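Local coordinates for transcription elongation factor SPT6 (Candida glabrata, PDB 3GXW), which probably acts as a histone H3-H4 chaperone that maintains chromatin structure during RNA polymerase II elongation, and is present here as an SH2 domain, at residues V34-S39 and A46-L51; Q57-Q62 and V77-R82; R30-I35 and Q95-L100. The protein carries 2 engineered substitutions. All coordinates share one frame; numbering follows the deposited sequence.

Contact 1 of 3, residues V34-S39 and A46-L51; sequences VIRQSS and AITWKL. With NA (sodium ion), chain F.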
# COMPACT_ATOMS: atom_id res chain seq x y z
N VAL A 34 1.38 -4.65 0.61
CA VAL A 34 2.69 -4.07 0.84
C VAL A 34 2.68 -2.65 0.28
O VAL A 34 1.85 -2.32 -0.58
CB VAL A 34 3.82 -4.86 0.13
CG1 VAL A 34 3.86 -6.29 0.63
CG2 VAL A 34 3.64 -4.81 -1.38
N ILE A 35 3.57 -1.82 0.80
CA ILE A 35 3.72 -0.45 0.33
C ILE A 35 5.06 -0.44 -0.40
O ILE A 35 6.02 -1.05 0.08
CB ILE A 35 3.79 0.56 1.50
CG1 ILE A 35 2.57 0.38 2.42
CG2 ILE A 35 3.84 1.99 0.94
CD1 ILE A 35 1.25 0.74 1.79
N ARG A 36 5.14 0.24 -1.53
CA ARG A 36 6.37 0.27 -2.32
C ARG A 36 6.52 1.58 -3.09
O ARG A 36 5.60 2.39 -3.14
CB ARG A 36 6.36 -0.89 -3.34
CG ARG A 36 5.18 -0.85 -4.30
CD ARG A 36 5.19 -2.03 -5.27
NE ARG A 36 4.02 -2.05 -6.15
CZ ARG A 36 3.84 -1.26 -7.20
NH1 ARG A 36 4.77 -0.37 -7.53
NH2 ARG A 36 2.73 -1.35 -7.93
N GLN A 37 7.70 1.77 -3.68
CA GLN A 37 7.99 2.96 -4.47
C GLN A 37 7.12 2.95 -5.74
O GLN A 37 6.63 1.89 -6.16
CB GLN A 37 9.46 2.99 -4.89
CG GLN A 37 10.48 3.11 -3.76
CD GLN A 37 10.38 4.42 -2.99
OE1 GLN A 37 10.11 5.47 -3.58
NE2 GLN A 37 10.61 4.36 -1.68
N SER A 38 6.94 4.12 -6.35
CA SER A 38 6.14 4.23 -7.57
C SER A 38 6.69 5.23 -8.57
O SER A 38 6.99 6.36 -8.21
CB SER A 38 4.70 4.62 -7.24
OG SER A 38 4.01 4.92 -8.44
N SER A 39 6.78 4.83 -9.83
CA SER A 39 7.27 5.69 -10.89
C SER A 39 6.32 6.84 -11.22
O SER A 39 6.61 7.65 -12.11
CB SER A 39 7.54 4.86 -12.16
OG SER A 39 6.43 4.03 -12.47
N ALA A 46 2.98 3.29 -3.88
CA ALA A 46 1.96 2.41 -4.41
C ALA A 46 1.64 1.35 -3.39
O ALA A 46 2.51 0.94 -2.62
CB ALA A 46 2.44 1.75 -5.71
N ILE A 47 0.38 0.93 -3.37
CA ILE A 47 -0.05 -0.14 -2.49
C ILE A 47 -0.42 -1.29 -3.41
O ILE A 47 -1.15 -1.10 -4.38
CB ILE A 47 -1.30 0.23 -1.69
CG1 ILE A 47 -1.06 1.49 -0.86
CG2 ILE A 47 -1.69 -0.93 -0.78
CD1 ILE A 47 -2.31 2.04 -0.23
N THR A 48 0.10 -2.48 -3.13
CA THR A 48 -0.26 -3.65 -3.92
C THR A 48 -0.90 -4.61 -2.92
O THR A 48 -0.29 -4.95 -1.90
CB THR A 48 0.97 -4.32 -4.57
OG1 THR A 48 1.56 -3.42 -5.52
CG2 THR A 48 0.54 -5.59 -5.29
N TRP A 49 -2.14 -5.00 -3.18
CA TRP A 49 -2.84 -5.91 -2.27
C TRP A 49 -3.55 -7.02 -3.03
O TRP A 49 -3.88 -6.88 -4.19
CB TRP A 49 -3.82 -5.15 -1.37
CG TRP A 49 -4.98 -4.50 -2.07
CD1 TRP A 49 -4.96 -3.35 -2.80
CD2 TRP A 49 -6.35 -4.93 -2.03
NE1 TRP A 49 -6.24 -3.03 -3.21
CE2 TRP A 49 -7.11 -3.98 -2.75
CE3 TRP A 49 -7.01 -6.02 -1.45
CZ2 TRP A 49 -8.50 -4.09 -2.91
CZ3 TRP A 49 -8.39 -6.13 -1.60
CH2 TRP A 49 -9.12 -5.17 -2.33
N LYS A 50 -3.77 -8.14 -2.34
CA LYS A 50 -4.40 -9.31 -2.92
C LYS A 50 -5.93 -9.29 -2.78
O LYS A 50 -6.45 -9.30 -1.67
CB LYS A 50 -3.83 -10.56 -2.25
CG LYS A 50 -4.23 -11.88 -2.87
CD LYS A 50 -3.61 -13.04 -2.10
CE LYS A 50 -4.02 -14.38 -2.69
NZ LYS A 50 -3.44 -15.51 -1.92
N LEU A 51 -6.63 -9.27 -3.91
CA LEU A 51 -8.10 -9.28 -3.89
C LEU A 51 -8.64 -10.69 -3.72
O LEU A 51 -9.67 -10.90 -3.07
CB LEU A 51 -8.67 -8.71 -5.18
CG LEU A 51 -8.81 -7.20 -5.23
CD1 LEU A 51 -7.45 -6.58 -4.97
CD2 LEU A 51 -9.39 -6.78 -6.57
NA NA F . 9.02 7.42 -7.18
O HOH W 1 8.02 6.27 -5.06
O HOH W 2 11.01 8.23 -5.75
O HOH W 3 9.69 8.94 -9.21

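Contact 2 of 3, residues Q57-Q62 and V77-R82; sequences QHVDIQ and VVEGQR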
# COMPACT_ATOMS: atom_id res chain seq x y z
N GLN A 57 -4.36 -5.82 -6.88
CA GLN A 57 -4.69 -4.44 -7.23
C GLN A 57 -3.51 -3.58 -6.84
O GLN A 57 -2.86 -3.82 -5.82
CB GLN A 57 -5.94 -3.97 -6.49
CG GLN A 57 -7.24 -4.48 -7.08
CD GLN A 57 -7.84 -3.56 -8.12
OE1 GLN A 57 -7.18 -3.19 -9.10
NE2 GLN A 57 -9.09 -3.18 -7.91
N HIS A 58 -3.21 -2.58 -7.67
CA HIS A 58 -2.12 -1.65 -7.42
C HIS A 58 -2.81 -0.29 -7.25
O HIS A 58 -3.55 0.14 -8.14
CB HIS A 58 -1.15 -1.66 -8.61
CG HIS A 58 -0.53 -3.00 -8.84
ND1 HIS A 58 0.64 -3.40 -8.22
CD2 HIS A 58 -0.95 -4.07 -9.56
CE1 HIS A 58 0.90 -4.65 -8.55
NE2 HIS A 58 -0.05 -5.08 -9.36
N VAL A 59 -2.59 0.34 -6.11
CA VAL A 59 -3.23 1.61 -5.77
C VAL A 59 -2.23 2.74 -5.55
O VAL A 59 -1.27 2.61 -4.81
CB VAL A 59 -4.09 1.46 -4.50
CG1 VAL A 59 -4.83 2.75 -4.22
CG2 VAL A 59 -5.06 0.29 -4.66
N ASP A 60 -2.50 3.88 -6.18
CA ASP A 60 -1.61 5.02 -6.05
C ASP A 60 -1.80 5.81 -4.76
O ASP A 60 -2.92 6.01 -4.29
CB ASP A 60 -1.82 5.97 -7.23
CG ASP A 60 -0.94 7.19 -7.17
OD1 ASP A 60 0.30 7.03 -7.27
OD2 ASP A 60 -1.47 8.31 -7.00
N ILE A 61 -0.68 6.23 -4.17
CA ILE A 61 -0.70 7.06 -2.96
C ILE A 61 0.01 8.32 -3.43
O ILE A 61 1.11 8.23 -3.99
CB ILE A 61 0.12 6.46 -1.80
CG1 ILE A 61 -0.49 5.13 -1.35
CG2 ILE A 61 0.13 7.43 -0.63
CD1 ILE A 61 0.30 4.45 -0.26
N GLN A 62 -0.61 9.48 -3.22
CA GLN A 62 0.01 10.73 -3.65
C GLN A 62 0.11 11.71 -2.50
O GLN A 62 -0.89 11.99 -1.83
CB GLN A 62 -0.79 11.38 -4.78
CG GLN A 62 -0.07 12.55 -5.46
CD GLN A 62 -0.89 13.20 -6.55
OE1 GLN A 62 -1.72 12.56 -7.19
NE2 GLN A 62 -0.65 14.49 -6.78
N VAL A 77 -3.01 11.27 -0.30
CA VAL A 77 -4.28 10.99 -0.96
C VAL A 77 -4.29 9.60 -1.59
O VAL A 77 -3.37 9.23 -2.33
CB VAL A 77 -4.58 12.04 -2.04
CG1 VAL A 77 -5.90 11.74 -2.73
CG2 VAL A 77 -4.60 13.42 -1.42
N VAL A 78 -5.31 8.82 -1.28
CA VAL A 78 -5.44 7.48 -1.84
C VAL A 78 -6.88 7.31 -2.29
O VAL A 78 -7.80 7.25 -1.47
CB VAL A 78 -5.12 6.38 -0.79
CG1 VAL A 78 -5.26 5.00 -1.42
CG2 VAL A 78 -3.72 6.56 -0.24
N GLU A 79 -7.08 7.25 -3.61
CA GLU A 79 -8.41 7.09 -4.19
C GLU A 79 -9.41 8.13 -3.67
O GLU A 79 -10.54 7.80 -3.30
CB GLU A 79 -8.94 5.68 -3.90
CG GLU A 79 -8.06 4.57 -4.46
CD GLU A 79 -8.70 3.20 -4.39
OE1 GLU A 79 -9.05 2.76 -3.27
OE2 GLU A 79 -8.86 2.57 -5.46
N GLY A 80 -8.99 9.39 -3.65
CA GLY A 80 -9.86 10.46 -3.21
C GLY A 80 -9.88 10.73 -1.71
O GLY A 80 -10.30 11.80 -1.28
N GLN A 81 -9.43 9.76 -0.92
CA GLN A 81 -9.40 9.88 0.53
C GLN A 81 -8.11 10.54 1.02
O GLN A 81 -7.02 10.17 0.59
CB GLN A 81 -9.55 8.50 1.16
CG GLN A 81 -10.93 7.90 0.97
CD GLN A 81 -11.95 8.56 1.87
OE1 GLN A 81 -11.91 8.39 3.10
NE2 GLN A 81 -12.87 9.31 1.28
N ARG A 82 -8.24 11.49 1.93
CA ARG A 82 -7.08 12.20 2.46
C ARG A 82 -6.67 11.66 3.83
O ARG A 82 -7.50 11.52 4.73
CB ARG A 82 -7.39 13.70 2.55
CG ARG A 82 -7.96 14.27 1.25
CD ARG A 82 -8.27 15.76 1.34
NE ARG A 82 -7.05 16.57 1.42
CZ ARG A 82 -7.04 17.90 1.47
NH1 ARG A 82 -8.17 18.58 1.44
NH2 ARG A 82 -5.88 18.54 1.54
O HOH W 4 -3.84 9.36 -5.24
O HOH W 5 -5.13 6.61 -5.55

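Contact 3 of 3, residues R30-I35 and Q95-L100; sequences RGDFVI and QNKIRL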
# COMPACT_ATOMS: atom_id res chain seq x y z
N ARG A 30 -5.91 -13.44 1.74
CA ARG A 30 -6.66 -12.44 1.00
C ARG A 30 -6.62 -11.11 1.76
O ARG A 30 -6.82 -11.07 2.97
CB ARG A 30 -8.11 -12.89 0.84
CG ARG A 30 -8.98 -11.92 0.06
CD ARG A 30 -10.43 -12.40 0.00
NE ARG A 30 -10.56 -13.74 -0.56
CZ ARG A 30 -11.73 -14.32 -0.84
NH1 ARG A 30 -12.87 -13.68 -0.61
NH2 ARG A 30 -11.75 -15.56 -1.33
N GLY A 31 -6.35 -10.03 1.03
CA GLY A 31 -6.30 -8.73 1.66
C GLY A 31 -4.92 -8.29 2.13
O GLY A 31 -4.75 -7.13 2.50
N ASP A 32 -3.95 -9.20 2.13
CA ASP A 32 -2.61 -8.83 2.57
C ASP A 32 -2.06 -7.84 1.54
O ASP A 32 -2.46 -7.87 0.37
CB ASP A 32 -1.69 -10.04 2.68
CG ASP A 32 -0.63 -9.87 3.77
OD1 ASP A 32 -0.36 -8.72 4.17
OD2 ASP A 32 -0.07 -10.89 4.24
N PHE A 33 -1.13 -6.99 1.97
CA PHE A 33 -0.60 -5.95 1.09
C PHE A 33 0.79 -5.48 1.48
O PHE A 33 1.31 -5.82 2.54
CB PHE A 33 -1.53 -4.74 1.16
CG PHE A 33 -1.58 -4.13 2.54
CD1 PHE A 33 -0.76 -3.06 2.87
CD2 PHE A 33 -2.43 -4.64 3.51
CE1 PHE A 33 -0.78 -2.51 4.16
CE2 PHE A 33 -2.46 -4.10 4.80
CZ PHE A 33 -1.63 -3.03 5.12
N VAL A 34 1.38 -4.65 0.61
CA VAL A 34 2.69 -4.07 0.84
C VAL A 34 2.68 -2.65 0.28
O VAL A 34 1.85 -2.32 -0.58
CB VAL A 34 3.82 -4.86 0.13
CG1 VAL A 34 3.86 -6.29 0.63
CG2 VAL A 34 3.64 -4.81 -1.38
N ILE A 35 3.57 -1.82 0.80
CA ILE A 35 3.72 -0.45 0.33
C ILE A 35 5.06 -0.44 -0.40
O ILE A 35 6.02 -1.05 0.08
CB ILE A 35 3.79 0.56 1.50
CG1 ILE A 35 2.57 0.38 2.42
CG2 ILE A 35 3.84 1.99 0.94
CD1 ILE A 35 1.25 0.74 1.79
N GLN A 95 -7.95 -3.14 8.06
CA GLN A 95 -9.38 -3.22 8.34
C GLN A 95 -10.06 -3.94 7.18
O GLN A 95 -10.92 -4.80 7.39
CB GLN A 95 -9.98 -1.83 8.50
CG GLN A 95 -9.69 -1.15 9.83
CD GLN A 95 -10.54 -1.70 10.96
OE1 GLN A 95 -10.45 -2.88 11.32
NE2 GLN A 95 -11.38 -0.84 11.53
N ASN A 96 -9.68 -3.58 5.96
CA ASN A 96 -10.24 -4.19 4.76
C ASN A 96 -9.94 -5.69 4.76
O ASN A 96 -10.79 -6.51 4.41
CB ASN A 96 -9.65 -3.54 3.51
CG ASN A 96 -10.05 -4.24 2.22
OD1 ASN A 96 -11.22 -4.25 1.84
ND2 ASN A 96 -9.07 -4.85 1.55
N LYS A 97 -8.72 -6.04 5.17
CA LYS A 97 -8.28 -7.43 5.23
C LYS A 97 -9.08 -8.23 6.26
O LYS A 97 -9.42 -9.39 6.05
CB LYS A 97 -6.79 -7.49 5.56
CG LYS A 97 -6.20 -8.89 5.67
CD LYS A 97 -4.68 -8.83 5.78
CE LYS A 97 -4.04 -10.20 5.78
NZ LYS A 97 -4.34 -10.99 7.01
N ILE A 98 -9.36 -7.59 7.39
CA ILE A 98 -10.12 -8.22 8.47
C ILE A 98 -11.55 -8.52 8.02
O ILE A 98 -12.06 -9.62 8.26
CB ILE A 98 -10.14 -7.30 9.71
CG1 ILE A 98 -8.73 -7.26 10.32
CG2 ILE A 98 -11.18 -7.79 10.73
CD1 ILE A 98 -8.49 -6.13 11.28
N ARG A 99 -12.19 -7.56 7.36
CA ARG A 99 -13.56 -7.76 6.89
C ARG A 99 -13.68 -8.92 5.90
O ARG A 99 -14.71 -9.59 5.85
CB ARG A 99 -14.09 -6.47 6.23
CG ARG A 99 -14.44 -5.36 7.22
CD ARG A 99 -15.20 -4.24 6.54
NE ARG A 99 -14.36 -3.47 5.62
CZ ARG A 99 -13.59 -2.46 5.99
NH1 ARG A 99 -13.55 -2.07 7.26
NH2 ARG A 99 -12.86 -1.82 5.09
N LEU A 100 -12.62 -9.16 5.13
CA LEU A 100 -12.62 -10.24 4.15
C LEU A 100 -12.41 -11.63 4.74
O LEU A 100 -12.38 -12.63 4.01
CB LEU A 100 -11.55 -9.98 3.08
CG LEU A 100 -11.84 -8.83 2.10
CD1 LEU A 100 -10.68 -8.68 1.13
CD2 LEU A 100 -13.14 -9.10 1.35
O HOH W 6 -8.58 -11.65 4.90
O HOH W 7 -6.35 -4.91 2.40

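Contact 1 of 3, residues V34-S39 and A46-L51
A46 pairs with R36 in the antiparallel hairpin of strands 33-37 and 44-52 in the SH2 fold. Segments 34-37 and 46-51 run at 142° to each other. The backbones of A46 and R36 form a hydrogen-bonded pair: A46 N gives to R36 O at 2.9 Å, and R36 N gives to A46 O. The methyl of A46 also sits over the centre of one face of the R36 guanidinium, with A46 CB 3.6 Å from R36 CZ. S38 CB reaches the same methyl. Just past the strand pairing, S38 O binds the sodium ion at 2.5 Å. G41 O and three waters also bind it, and one of these waters links Q37 OE1 to S38 N. Q37 NE2 is hydrogen-bonded to Y13 OH.

I47 lies opposite I35 in a non-hydrogen-bonded pair. Their side chains run side by side, and I35 CD1 meets I47 CG1 at 3.6 Å. Both face helix 86-99, where I47 touches I89 and Y93 and I35 touches I90.

T48 pairs with V34, and V34 N gives to T48 O at 3.0 Å. These two side chains turn to the other face, under helix 18-25. R36, also on this face, takes the place of the phosphate-binding arginine in the FLVR motif of SH2 domains, consistent with an anion pocket. A bound succinate, probably from crystallisation, contacts R36 NH1 and S39 OG. H58 ND1 takes a bond from R36 NH2. With R36 CG between the backbone N and the carbonyl carbon (chi1 59°), the extended chain passes A46 and brings NE to T48. T48 OG1 lies at the guanidinium edge, in plane, and accepts R36 NE at 2.9 Å with an N-H...O angle of 160°.

Contact 2 of 3, residues Q57-Q62 and V77-R82
Q62 and V77 meet through their flat peptide groups. Q62 N lies in the carbonyl plane of V77 and gives to V77 O at 2.9 Å. In the return bond, V77 N approaches Q62 O from 23° out of its carbonyl plane, at 2.7 Å. This is the single beta bridge between the two segments. It joins strand 55-63 of the SH2 sheet to the short hairpin that precedes helix 86-99.

Beyond this pair the backbones draw apart. V78 N and V78 O turn away to Q81 and close a type I' turn from V78 to Q81. The turn has G80 at its third position, with a positive phi of 87°. Two waters make the polar links here. One water donates to D60 O at 2.6 Å and accepts from E79 N at 2.8 Å, so it bridges two backbone groups that do not bond directly. A second water donates to D60 OD2 and to V77 O, which thereby has two donors. The other carboxylate oxygen, D60 OD1, bonds to H44.

V59, I61 and V78 make the apolar part of the contact. V59 CG1 stands anti to its own N (chi1 -176°), which carries it to V78 CG1 at 3.6 Å. The two side chains cross at about a right angle. The same V59 CG1 meets E79 CG at 3.7 Å. I61 and V78 instead run side by side, with I61 CG1 3.7 Å from V78 CG2. V59 and V78 also pack against Y93 of helix 86-99, and V78 against I89, while I61 packs on I47.

Direct pairing is confined to Q62 and V77. Toward the turn, the hairpin is therefore held to strand 55-63 by aliphatic contacts and by the water between D60 O and E79 N.

Contact 3 of 3, residues R30-I35 and Q95-L100
R30 O and K97 O are gripped by the same water, which donates to both at 2.7 Å. A second water works in a similar way nearby. It donates to G31 O at 2.7 Å and accepts from N96 ND2 at 2.9 Å. No direct hydrogen bond joins the two segments, so these waters supply the polar links between them.

G31 makes the close approach possible. It has no side chain, its phi is positive at 92°, and its CA lies 4.3 Å from K97 CA. The K97 chain runs alongside this backbone. Its CG is anti to the backbone N (chi1 179°) and the chain stays extended to CE, which lays the methylenes along G31 as far as D32. K97 CG is 3.5 Å from R30 O. A bend at chi4 (-68°) then turns NZ out of the line of the chain.

Here the last turn of helix 86-99, the C-terminal helix of the SH2 domain, meets the segment leading into strand 33-37. That strand is the outermost of the sheet within this chain. F33 begins it and turns its ring edge to G31 O. The ring also touches I90 and L94 of the same helix and stacks with Y12.

D32 and K97 lie side by side and point the same way, and D32 CB meets K97 CE at 3.9 Å. Their charged ends are not in contact. D32 OD1 instead accepts F33 N, on the anti side of the carboxylate.

L100 closes the other end. Its CD1 packs on the aliphatic part of R30, 3.8 Å from R30 CG, and the two side chains cross at about a right angle. R30 NH2 forms a salt bridge with D52.

Overall arrangement
Contact 1 is the buried core, contact 2 is partly buried, and contact 3 is at the surface. Contacts 1 and 2 belong to neighbouring strands of one sheet: I47 O and W49 O pair with V59 N and Q57 N. Contacts 1 and 3 overlap in V34 and I35, and K50 pairs with G31 and D32. Contact 1 uses strand 33-37 itself, whereas contact 3 uses the residues leading into it. Contact 2 is nested in the chain loop that contact 3 closes, and the two do not touch. Direct backbone bonding decreases in step with burial. Contact 1 has two hydrogen-bonded strand pairs, contact 2 has one, and contact 3 relies on bridging waters and aliphatic packing.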